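Local structure of uricase (Arthrobacter globiformis, 2YZC) at residues L153-S158 with L209-F214; K157-E162 with T177-L182; A183-A188 with P248-F253; H252-L257 with N264-F269. The protein catalyses the oxidation of uric acid by molecular oxygen to 5-hydroxyisourate, which is processed further to allantoin. All coordinates share one frame; numbering follows the deposited sequence.

Interaction 1 (L153-S158 with L209-F214); sequences LTVLKS and LLLKAF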
# COMPACT_ATOMS: atom_id res chain seq x y z
N LEU A 153 -0.79 -0.08 -16.10
CA LEU A 153 -0.99 -1.07 -17.15
C LEU A 153 0.27 -1.92 -17.30
O LEU A 153 1.22 -1.52 -17.98
CB LEU A 153 -1.32 -0.38 -18.47
CG LEU A 153 -1.49 -1.27 -19.70
CD1 LEU A 153 -2.51 -2.36 -19.43
CD2 LEU A 153 -1.91 -0.41 -20.88
N THR A 154 0.26 -3.09 -16.68
CA THR A 154 1.40 -4.00 -16.72
C THR A 154 1.42 -4.87 -17.96
O THR A 154 0.42 -5.51 -18.30
CB THR A 154 1.40 -4.90 -15.47
OG1 THR A 154 1.39 -4.06 -14.31
CG2 THR A 154 2.64 -5.79 -15.44
N VAL A 155 2.57 -4.89 -18.65
CA VAL A 155 2.70 -5.68 -19.86
C VAL A 155 3.95 -6.55 -19.81
O VAL A 155 4.89 -6.28 -19.06
CB VAL A 155 2.76 -4.79 -21.12
CG1 VAL A 155 1.40 -4.11 -21.33
CG2 VAL A 155 3.86 -3.75 -20.99
N LEU A 156 3.95 -7.60 -20.62
CA LEU A 156 5.06 -8.53 -20.65
C LEU A 156 5.20 -9.27 -21.98
O LEU A 156 4.20 -9.70 -22.57
CB LEU A 156 4.90 -9.54 -19.51
CG LEU A 156 5.94 -10.66 -19.32
CD1 LEU A 156 5.86 -11.16 -17.88
CD2 LEU A 156 5.69 -11.80 -20.31
N LYS A 157 6.44 -9.42 -22.43
CA LYS A 157 6.76 -10.16 -23.64
C LYS A 157 7.59 -11.34 -23.14
O LYS A 157 8.57 -11.14 -22.42
CB LYS A 157 7.60 -9.33 -24.61
CG LYS A 157 6.94 -8.05 -25.07
CD LYS A 157 7.01 -7.89 -26.58
CE LYS A 157 8.43 -7.93 -27.10
NZ LYS A 157 8.47 -7.89 -28.59
N SER A 158 7.19 -12.56 -23.50
CA SER A 158 7.91 -13.75 -23.06
C SER A 158 9.14 -14.03 -23.91
O SER A 158 9.99 -14.84 -23.55
CB SER A 158 6.96 -14.96 -23.07
OG SER A 158 6.24 -15.04 -24.28
N LEU A 209 -1.89 2.21 -29.55
CA LEU A 209 -0.60 2.43 -30.21
C LEU A 209 0.57 2.03 -29.31
O LEU A 209 1.57 1.48 -29.78
CB LEU A 209 -0.46 3.89 -30.64
CG LEU A 209 -1.47 4.37 -31.68
CD1 LEU A 209 -1.38 5.88 -31.84
CD2 LEU A 209 -1.20 3.67 -33.00
N LEU A 210 0.44 2.33 -28.02
CA LEU A 210 1.49 1.99 -27.06
C LEU A 210 1.60 0.48 -26.92
O LEU A 210 2.70 -0.08 -26.95
CB LEU A 210 1.18 2.61 -25.70
CG LEU A 210 1.22 4.14 -25.59
CD1 LEU A 210 0.74 4.57 -24.21
CD2 LEU A 210 2.63 4.64 -25.84
N LEU A 211 0.45 -0.18 -26.78
CA LEU A 211 0.42 -1.63 -26.63
C LEU A 211 0.98 -2.30 -27.88
O LEU A 211 1.73 -3.28 -27.79
CB LEU A 211 -1.02 -2.09 -26.39
CG LEU A 211 -1.44 -2.60 -25.00
CD1 LEU A 211 -0.54 -2.05 -23.91
CD2 LEU A 211 -2.90 -2.23 -24.77
N LYS A 212 0.60 -1.78 -29.04
CA LYS A 212 1.05 -2.32 -30.32
C LYS A 212 2.56 -2.21 -30.51
O LYS A 212 3.21 -3.17 -30.91
CB LYS A 212 0.34 -1.61 -31.48
CG LYS A 212 0.79 -2.06 -32.86
CD LYS A 212 0.09 -1.26 -33.95
CE LYS A 212 0.59 -1.63 -35.34
NZ LYS A 212 0.34 -3.07 -35.66
N ALA A 213 3.11 -1.03 -30.22
CA ALA A 213 4.54 -0.81 -30.37
C ALA A 213 5.31 -1.68 -29.37
O ALA A 213 6.35 -2.24 -29.70
CB ALA A 213 4.88 0.66 -30.15
N PHE A 214 4.79 -1.78 -28.15
CA PHE A 214 5.46 -2.59 -27.14
C PHE A 214 5.51 -4.05 -27.59
O PHE A 214 6.56 -4.70 -27.53
CB PHE A 214 4.73 -2.51 -25.80
CG PHE A 214 5.26 -3.48 -24.78
CD1 PHE A 214 6.44 -3.21 -24.09
CD2 PHE A 214 4.62 -4.70 -24.56
CE1 PHE A 214 6.98 -4.15 -23.20
CE2 PHE A 214 5.15 -5.64 -23.68
CZ PHE A 214 6.34 -5.37 -23.00

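Interaction 2 (K157-E162 with T177-L182); sequences KSTGSE and TTDRIL. With 1AL (allantoate ion), chain I.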
# COMPACT_ATOMS: atom_id res chain seq x y z
N LYS A 157 6.44 -9.42 -22.43
CA LYS A 157 6.76 -10.16 -23.64
C LYS A 157 7.59 -11.34 -23.14
O LYS A 157 8.57 -11.14 -22.42
CB LYS A 157 7.60 -9.33 -24.61
CG LYS A 157 6.94 -8.05 -25.07
CD LYS A 157 7.01 -7.89 -26.58
CE LYS A 157 8.43 -7.93 -27.10
NZ LYS A 157 8.47 -7.89 -28.59
N SER A 158 7.19 -12.56 -23.50
CA SER A 158 7.91 -13.75 -23.06
C SER A 158 9.14 -14.03 -23.91
O SER A 158 9.99 -14.84 -23.55
CB SER A 158 6.96 -14.96 -23.07
OG SER A 158 6.24 -15.04 -24.28
N THR A 159 9.22 -13.36 -25.06
CA THR A 159 10.37 -13.49 -25.96
C THR A 159 10.33 -12.27 -26.87
O THR A 159 9.46 -11.42 -26.72
CB THR A 159 10.31 -14.80 -26.80
OG1 THR A 159 11.58 -15.01 -27.43
CG2 THR A 159 9.23 -14.72 -27.88
N GLY A 160 11.28 -12.16 -27.79
CA GLY A 160 11.29 -10.99 -28.66
C GLY A 160 11.95 -9.82 -27.96
O GLY A 160 11.63 -8.65 -28.21
N SER A 161 12.88 -10.13 -27.07
CA SER A 161 13.63 -9.11 -26.34
C SER A 161 15.05 -9.60 -26.13
O SER A 161 15.28 -10.75 -25.73
CB SER A 161 12.97 -8.83 -24.98
OG SER A 161 13.77 -7.96 -24.19
N GLU A 162 16.01 -8.72 -26.42
CA GLU A 162 17.43 -9.03 -26.28
C GLU A 162 18.12 -7.86 -25.58
O GLU A 162 17.55 -6.77 -25.46
CB GLU A 162 18.09 -9.17 -27.66
CG GLU A 162 17.45 -10.14 -28.61
CD GLU A 162 18.18 -10.19 -29.95
OE1 GLU A 162 19.43 -10.17 -29.96
OE2 GLU A 162 17.50 -10.26 -31.00
N THR A 177 22.55 -11.36 -23.78
CA THR A 177 21.48 -12.32 -24.05
C THR A 177 20.67 -11.95 -25.28
O THR A 177 20.50 -10.77 -25.59
CB THR A 177 20.52 -12.44 -22.84
OG1 THR A 177 19.53 -13.43 -23.13
CG2 THR A 177 19.83 -11.11 -22.57
N THR A 178 20.19 -12.96 -25.99
CA THR A 178 19.38 -12.73 -27.19
C THR A 178 17.95 -13.20 -26.97
O THR A 178 17.15 -13.23 -27.91
CB THR A 178 19.95 -13.46 -28.42
OG1 THR A 178 19.98 -14.87 -28.18
CG2 THR A 178 21.37 -12.96 -28.73
N ASP A 179 17.63 -13.57 -25.74
CA ASP A 179 16.28 -14.03 -25.40
C ASP A 179 16.01 -13.82 -23.92
O ASP A 179 16.55 -14.53 -23.07
CB ASP A 179 16.10 -15.52 -25.75
CG ASP A 179 14.63 -15.94 -25.82
OD1 ASP A 179 13.77 -15.24 -25.24
OD2 ASP A 179 14.34 -16.99 -26.44
N ARG A 180 15.17 -12.84 -23.60
CA ARG A 180 14.83 -12.56 -22.22
C ARG A 180 13.39 -12.06 -22.17
O ARG A 180 12.80 -11.74 -23.20
CB ARG A 180 15.75 -11.48 -21.63
CG ARG A 180 15.54 -10.08 -22.24
CD ARG A 180 16.38 -9.00 -21.55
NE ARG A 180 16.09 -7.67 -22.09
CZ ARG A 180 16.55 -6.53 -21.59
NH1 ARG A 180 17.33 -6.53 -20.52
NH2 ARG A 180 16.20 -5.37 -22.15
N ILE A 181 12.82 -12.03 -20.97
CA ILE A 181 11.47 -11.52 -20.79
C ILE A 181 11.62 -10.00 -20.66
O ILE A 181 12.63 -9.51 -20.16
CB ILE A 181 10.82 -12.07 -19.49
CG1 ILE A 181 10.32 -13.50 -19.72
CG2 ILE A 181 9.66 -11.17 -19.05
CD1 ILE A 181 9.67 -14.12 -18.49
N LEU A 182 10.62 -9.26 -21.13
CA LEU A 182 10.63 -7.81 -21.01
C LEU A 182 9.26 -7.49 -20.41
O LEU A 182 8.25 -7.63 -21.09
CB LEU A 182 10.79 -7.13 -22.37
CG LEU A 182 10.73 -5.60 -22.34
CD1 LEU A 182 11.86 -5.06 -21.47
CD2 LEU A 182 10.83 -5.03 -23.75
C1 1AL I . 17.90 -2.17 -20.85
O2 1AL I . 17.19 -2.14 -21.87
N3 1AL I . 18.68 -1.13 -20.46
N4 1AL I . 17.81 -3.37 -20.14
C5 1AL I . 17.15 -2.49 -17.70
O6 1AL I . 16.32 -1.72 -18.21
O7 1AL I . 17.25 -2.77 -16.50
C8 1AL I . 17.97 -3.38 -18.69
C9 1AL I . 20.15 -3.57 -17.58
O10 1AL I . 20.65 -4.12 -16.57
N11 1AL I . 20.57 -2.36 -18.05
N12 1AL I . 19.15 -4.14 -18.28
O HOH W 1 12.67 -15.14 -22.80
O HOH W 2 14.36 -12.95 -28.16
O HOH W 3 15.09 -5.55 -24.72

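Interaction 3 (A183-A188 with P248-F253); sequences ATDVSA and PNKHHF. With 1AL (allantoate ion), chain I.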
# COMPACT_ATOMS: atom_id res chain seq x y z
N ALA A 183 9.25 -7.11 -19.14
CA ALA A 183 8.01 -6.78 -18.44
C ALA A 183 8.12 -5.37 -17.87
O ALA A 183 9.16 -4.99 -17.34
CB ALA A 183 7.77 -7.78 -17.32
N THR A 184 7.04 -4.61 -17.96
CA THR A 184 7.06 -3.25 -17.45
C THR A 184 5.66 -2.78 -17.09
O THR A 184 4.68 -3.47 -17.36
CB THR A 184 7.67 -2.27 -18.51
OG1 THR A 184 7.84 -0.97 -17.94
CG2 THR A 184 6.77 -2.16 -19.72
N ASP A 185 5.58 -1.63 -16.43
CA ASP A 185 4.31 -1.02 -16.06
C ASP A 185 4.26 0.21 -16.95
O ASP A 185 5.10 1.10 -16.82
CB ASP A 185 4.28 -0.57 -14.60
CG ASP A 185 4.32 -1.72 -13.63
OD1 ASP A 185 3.65 -2.74 -13.89
OD2 ASP A 185 5.00 -1.59 -12.59
N VAL A 186 3.30 0.26 -17.86
CA VAL A 186 3.22 1.41 -18.74
C VAL A 186 2.66 2.63 -18.03
O VAL A 186 1.52 2.62 -17.54
CB VAL A 186 2.35 1.12 -19.97
CG1 VAL A 186 2.33 2.34 -20.89
CG2 VAL A 186 2.88 -0.09 -20.72
N SER A 187 3.48 3.67 -17.94
CA SER A 187 3.11 4.94 -17.35
C SER A 187 3.47 5.93 -18.44
O SER A 187 4.65 6.12 -18.74
CB SER A 187 3.94 5.25 -16.10
OG SER A 187 3.45 4.57 -14.96
N ALA A 188 2.46 6.54 -19.05
CA ALA A 188 2.71 7.49 -20.12
C ALA A 188 1.82 8.70 -19.96
O ALA A 188 0.69 8.60 -19.49
CB ALA A 188 2.46 6.84 -21.47
N PRO A 248 9.51 0.89 -15.89
CA PRO A 248 10.44 0.11 -15.08
C PRO A 248 10.74 -1.19 -15.82
O PRO A 248 9.91 -1.67 -16.60
CB PRO A 248 9.65 -0.15 -13.80
CG PRO A 248 8.24 -0.23 -14.29
CD PRO A 248 8.17 0.93 -15.27
N ASN A 249 11.94 -1.72 -15.64
CA ASN A 249 12.26 -2.99 -16.26
C ASN A 249 12.11 -3.96 -15.09
O ASN A 249 13.04 -4.11 -14.29
CB ASN A 249 13.68 -3.04 -16.80
CG ASN A 249 13.87 -4.16 -17.80
OD1 ASN A 249 13.19 -5.18 -17.73
ND2 ASN A 249 14.80 -3.98 -18.74
N LYS A 250 10.93 -4.56 -14.97
CA LYS A 250 10.64 -5.48 -13.87
C LYS A 250 11.25 -6.83 -14.19
O LYS A 250 10.72 -7.61 -14.97
CB LYS A 250 9.12 -5.58 -13.68
CG LYS A 250 8.49 -4.19 -13.56
CD LYS A 250 7.13 -4.22 -12.89
CE LYS A 250 6.10 -4.92 -13.73
NZ LYS A 250 4.79 -4.90 -13.02
N HIS A 251 12.39 -7.08 -13.56
CA HIS A 251 13.16 -8.28 -13.79
C HIS A 251 12.54 -9.62 -13.46
O HIS A 251 12.05 -9.85 -12.36
CB HIS A 251 14.51 -8.16 -13.07
CG HIS A 251 15.26 -6.92 -13.42
ND1 HIS A 251 15.78 -6.07 -12.46
CD2 HIS A 251 15.59 -6.37 -14.62
CE1 HIS A 251 16.39 -5.06 -13.06
NE2 HIS A 251 16.29 -5.22 -14.36
N HIS A 252 12.56 -10.50 -14.45
CA HIS A 252 12.08 -11.86 -14.32
C HIS A 252 13.35 -12.65 -14.59
O HIS A 252 13.74 -12.85 -15.74
CB HIS A 252 11.01 -12.18 -15.37
CG HIS A 252 9.66 -11.64 -15.02
ND1 HIS A 252 9.42 -10.30 -14.83
CD2 HIS A 252 8.48 -12.27 -14.78
CE1 HIS A 252 8.16 -10.12 -14.48
NE2 HIS A 252 7.57 -11.30 -14.45
N PHE A 253 14.01 -13.06 -13.52
CA PHE A 253 15.26 -13.80 -13.63
C PHE A 253 15.04 -15.26 -13.97
O PHE A 253 14.25 -15.94 -13.32
CB PHE A 253 16.05 -13.69 -12.33
CG PHE A 253 16.45 -12.29 -11.98
CD1 PHE A 253 17.47 -11.65 -12.69
CD2 PHE A 253 15.81 -11.60 -10.96
CE1 PHE A 253 17.84 -10.34 -12.38
CE2 PHE A 253 16.17 -10.29 -10.64
CZ PHE A 253 17.18 -9.66 -11.35
C1 1AL I . 17.90 -2.17 -20.85
O2 1AL I . 17.19 -2.14 -21.87
N3 1AL I . 18.68 -1.13 -20.46
N4 1AL I . 17.81 -3.37 -20.14
C5 1AL I . 17.15 -2.49 -17.70
O6 1AL I . 16.32 -1.72 -18.21
O7 1AL I . 17.25 -2.77 -16.50
C8 1AL I . 17.97 -3.38 -18.69
C9 1AL I . 20.15 -3.57 -17.58
O10 1AL I . 20.65 -4.12 -16.57
N11 1AL I . 20.57 -2.36 -18.05
N12 1AL I . 19.15 -4.14 -18.28
O HOH W 4 11.57 -7.22 -17.55

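Interaction 4 (H252-L257 with N264-F269); sequences HFLVDL and NPNEVF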
# COMPACT_ATOMS: atom_id res chain seq x y z
N HIS A 252 12.56 -10.50 -14.45
CA HIS A 252 12.08 -11.86 -14.32
C HIS A 252 13.35 -12.65 -14.59
O HIS A 252 13.74 -12.85 -15.74
CB HIS A 252 11.01 -12.18 -15.37
CG HIS A 252 9.66 -11.64 -15.02
ND1 HIS A 252 9.42 -10.30 -14.83
CD2 HIS A 252 8.48 -12.27 -14.78
CE1 HIS A 252 8.16 -10.12 -14.48
NE2 HIS A 252 7.57 -11.30 -14.45
N PHE A 253 14.01 -13.06 -13.52
CA PHE A 253 15.26 -13.80 -13.63
C PHE A 253 15.04 -15.26 -13.97
O PHE A 253 14.25 -15.94 -13.32
CB PHE A 253 16.05 -13.69 -12.33
CG PHE A 253 16.45 -12.29 -11.98
CD1 PHE A 253 17.47 -11.65 -12.69
CD2 PHE A 253 15.81 -11.60 -10.96
CE1 PHE A 253 17.84 -10.34 -12.38
CE2 PHE A 253 16.17 -10.29 -10.64
CZ PHE A 253 17.18 -9.66 -11.35
N LEU A 254 15.74 -15.73 -15.00
CA LEU A 254 15.64 -17.12 -15.42
C LEU A 254 16.34 -17.90 -14.31
O LEU A 254 17.54 -17.74 -14.09
CB LEU A 254 16.38 -17.32 -16.75
CG LEU A 254 16.32 -18.69 -17.43
CD1 LEU A 254 14.89 -19.00 -17.86
CD2 LEU A 254 17.25 -18.69 -18.64
N VAL A 255 15.59 -18.73 -13.60
CA VAL A 255 16.15 -19.49 -12.49
C VAL A 255 17.17 -20.54 -12.93
O VAL A 255 16.96 -21.25 -13.92
CB VAL A 255 15.02 -20.18 -11.67
CG1 VAL A 255 15.61 -20.94 -10.49
CG2 VAL A 255 14.04 -19.11 -11.17
N ASP A 256 18.27 -20.63 -12.20
CA ASP A 256 19.31 -21.60 -12.50
C ASP A 256 18.96 -22.90 -11.80
O ASP A 256 19.04 -23.00 -10.58
CB ASP A 256 20.68 -21.10 -12.03
CG ASP A 256 21.77 -22.15 -12.21
OD1 ASP A 256 21.65 -22.96 -13.15
OD2 ASP A 256 22.74 -22.14 -11.43
N LEU A 257 18.54 -23.88 -12.59
CA LEU A 257 18.15 -25.18 -12.07
C LEU A 257 19.24 -26.24 -12.28
O LEU A 257 19.06 -27.39 -11.90
CB LEU A 257 16.86 -25.65 -12.75
CG LEU A 257 15.69 -24.66 -12.66
CD1 LEU A 257 14.50 -25.19 -13.46
CD2 LEU A 257 15.31 -24.46 -11.21
N ASN A 264 16.74 -25.13 -18.11
CA ASN A 264 15.62 -24.20 -17.96
C ASN A 264 15.59 -23.42 -19.25
O ASN A 264 16.15 -22.33 -19.34
CB ASN A 264 15.85 -23.26 -16.77
CG ASN A 264 14.67 -22.32 -16.53
OD1 ASN A 264 13.68 -22.34 -17.27
ND2 ASN A 264 14.76 -21.50 -15.49
N PRO A 265 14.93 -23.97 -20.28
CA PRO A 265 14.82 -23.33 -21.60
C PRO A 265 13.88 -22.13 -21.62
O PRO A 265 12.87 -22.15 -22.31
CB PRO A 265 14.34 -24.47 -22.48
CG PRO A 265 13.41 -25.19 -21.57
CD PRO A 265 14.17 -25.23 -20.26
N ASN A 266 14.23 -21.10 -20.87
CA ASN A 266 13.44 -19.87 -20.82
C ASN A 266 12.00 -20.14 -20.36
O ASN A 266 11.06 -19.54 -20.89
CB ASN A 266 13.43 -19.22 -22.21
CG ASN A 266 14.83 -19.03 -22.77
OD1 ASN A 266 15.63 -18.28 -22.23
ND2 ASN A 266 15.13 -19.72 -23.87
N GLU A 267 11.84 -21.01 -19.37
CA GLU A 267 10.52 -21.35 -18.86
C GLU A 267 10.18 -20.97 -17.41
O GLU A 267 9.06 -20.55 -17.13
CB GLU A 267 10.27 -22.85 -19.03
CG GLU A 267 9.88 -23.24 -20.44
CD GLU A 267 9.76 -24.75 -20.62
OE1 GLU A 267 9.32 -25.43 -19.67
OE2 GLU A 267 10.11 -25.25 -21.71
N VAL A 268 11.14 -21.12 -16.50
CA VAL A 268 10.92 -20.83 -15.08
C VAL A 268 11.61 -19.55 -14.62
O VAL A 268 12.83 -19.47 -14.64
CB VAL A 268 11.42 -22.00 -14.20
CG1 VAL A 268 11.17 -21.69 -12.74
CG2 VAL A 268 10.74 -23.29 -14.62
N PHE A 269 10.81 -18.58 -14.16
CA PHE A 269 11.38 -17.31 -13.72
C PHE A 269 11.00 -16.85 -12.32
O PHE A 269 9.94 -17.20 -11.78
CB PHE A 269 10.97 -16.18 -14.69
CG PHE A 269 11.29 -16.46 -16.13
CD1 PHE A 269 10.51 -17.33 -16.88
CD2 PHE A 269 12.37 -15.83 -16.74
CE1 PHE A 269 10.80 -17.58 -18.23
CE2 PHE A 269 12.68 -16.08 -18.08
CZ PHE A 269 11.89 -16.95 -18.83

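Interaction 1 (L153-S158 with L209-F214)
Val155 and Phe214 meet tip to tip, and this CH-pi contact centres the packing of strand and helix. The methyl CG2 of Val155 sits over the middle of one ring face, 3.5 Å from the Phe214 centroid and 13° off the normal. Phe214 has its CG anti to the backbone N (chi1 172°), which sends the ring out from the helix toward the strand.

The remaining contacts are apolar. Lys157 and Phe214 run past each other in opposite directions, with Lys157 CG 3.3 Å from Phe214 CE2, oblique to the ring. Bends at chi2 and chi3 carry the lysine onward, and its ammonium is held by the carbonyl oxygens of Ala215, in the last turn of the helix, and Thr217, just past its end. The aliphatic part is Leu211 CD1, 3.7 Å from Leu153 CD2 and 3.8 Å from Val155 CG1.

No hydrogen bond joins the segments; this is a buried helix-on-sheet packing, helix 199-216 lying against the antiparallel sheet, with the axes of 153-157 and 209-214 at 22° and 10.2 Å apart. Strand 182-192 pairs with 143-157, helix 222-236 packs against helix 199-216, and a strand of the second subunit extends the sheet.

Interaction 2 (K157-E162 with T177-L182)
Ser161 and Arg180 form the close-packed centre of this contact. Ser161 OG lies in the guanidinium plane and accepts from Arg180 NE at 3.1 Å, while Ser161 O accepts from Arg180 N at 3.0 Å. A water joins Ser161 OG, Glu162 O and Arg180 NH2 in the same grip. Ser161 OG stands anti to its backbone N (chi1 173°), which points it at the arginine and brings it against Leu182 CB. Lys157 and Leu182 are an antiparallel hydrogen-bonded pair, Lys157 N to Leu182 O at 2.9 Å.

The other side is looser and wetter. Thr159 OG1 donates to Asp179 OD1 at 3.1 Å from above the carboxylate plane, and one water lies within hydrogen-bonding distance of both that oxygen and Ser158 O. Glu162 lies across Thr178, its CG 3.2 Å from Thr178 O.

Arg180 belongs to the ligand pocket: NH2 makes a weak hydrogen bond to allantoate O2 (3.4 Å). An alanine here would probably leave Ser161 OG without its NE donor and the allantoate without this cationic neighbour.

The segments end the long connection between strands 143-157 and 182-192; Leu182 rests on helices 199-216 and 222-236, and Asp179 salt-bridges Arg32 of the second subunit.

Interaction 3 (A183-A188 with P248-F253)
Ala183 meets the second segment through both backbone and methyl. Its O accepts from Lys250 N at 3.0 Å, and its CB lies 3.7 Å from His252 CE1. The imidazole is held from its own segment: ND1 donates to Lys250 O, which lies in the ring plane, though the N-H comes from above the carbonyl plane. A water that accepts from Ala183 N also lies close to Asn249 OD1 and Lys250 O.

Thr184 is next, with OG1 anti to the backbone N (chi1 -173°). From there the hydroxyl donates to Pro248 O at 2.6 Å, in the carbonyl plane and on a lone pair.

Strands 182-192 and 240-254 are antiparallel neighbours in the large sheet of the uricase fold, and 240-254 is interrupted here by a bulge or short loop. The interrupted strand also carries two pocket residues: Asn249 ND2 donates to allantoate O6 at 2.8 Å, and His251 NE2, of the charge relay system, weakly to O7 at 3.4 Å.

At Asp185 the contact becomes ionic. Lys250, bent at chi3, crosses the carboxylate at about a right angle and brings NZ to Asp185 OD1 at 2.6 Å, on the syn side. The same oxygen accepts from Thr154 OG1.

Interaction 4 (H252-L257 with N264-F269)
Asn264 and Val255 are joined by a short hydrogen bond, Asn264 ND2 to Val255 O at 2.7 Å, nearly straight at 170° and in the planes of both groups. The same nitrogen donates to Val268 O, which also accepts from Val255 N at 3.0 Å. Asn264 OD1 takes two backbone N-H groups, from Glu267 N and from Val268 N (2.9 Å). Four bonds therefore hold the amide flat and fix which way round it lies. A leucine in its place would probably leave Val255 O without this donor and the turn N-H groups without their common acceptor.

OD1 accepting from the N-H three residues on makes an Asx motif, with Pro265 at the centre of an inverse gamma turn. This turn leads into strand 268-271, whose Phe269 forms an antiparallel non-hydrogen-bonded pair with Leu254 of strand 240-254.

Apolar contacts flank this network. Leu254, with CG anti to the backbone N (chi1 -175°), slides past Asn264 and lays CD1 over one face of the Phe269 ring, 4.0 Å from its centroid. Leu257 CD1 lies 4.1 Å from Asn264 CB. A polar atom also meets the phenylalanine ring: His252 O lies at its edge, 3.4 Å from Phe269 CD2.

How the interactions relate
Interactions 1 and 2 share Lys157 and Ser158, and Phe214 CZ of the helix contact reaches Leu182 O of the loop contact at 3.5 Å. Interaction 3 lies beside interaction 1 on the same sheet, centres about 10 Å apart. The pocket joins interactions 2 and 3: Arg180 NH2 comes within 3.9 Å of Asn249 ND2, and both side chains bind the allantoate, which Thr67 and Asp68 of the third subunit also hold. Interaction 4 continues strand 240-254 outward from interaction 3 through His252 and Phe253. Ile181 ties it back to interaction 2, its CD1 3.6 Å from Phe269 CE2. The side chain of Phe214 lies about 10 Å from the allantoate and about 8 Å from that of Asn249.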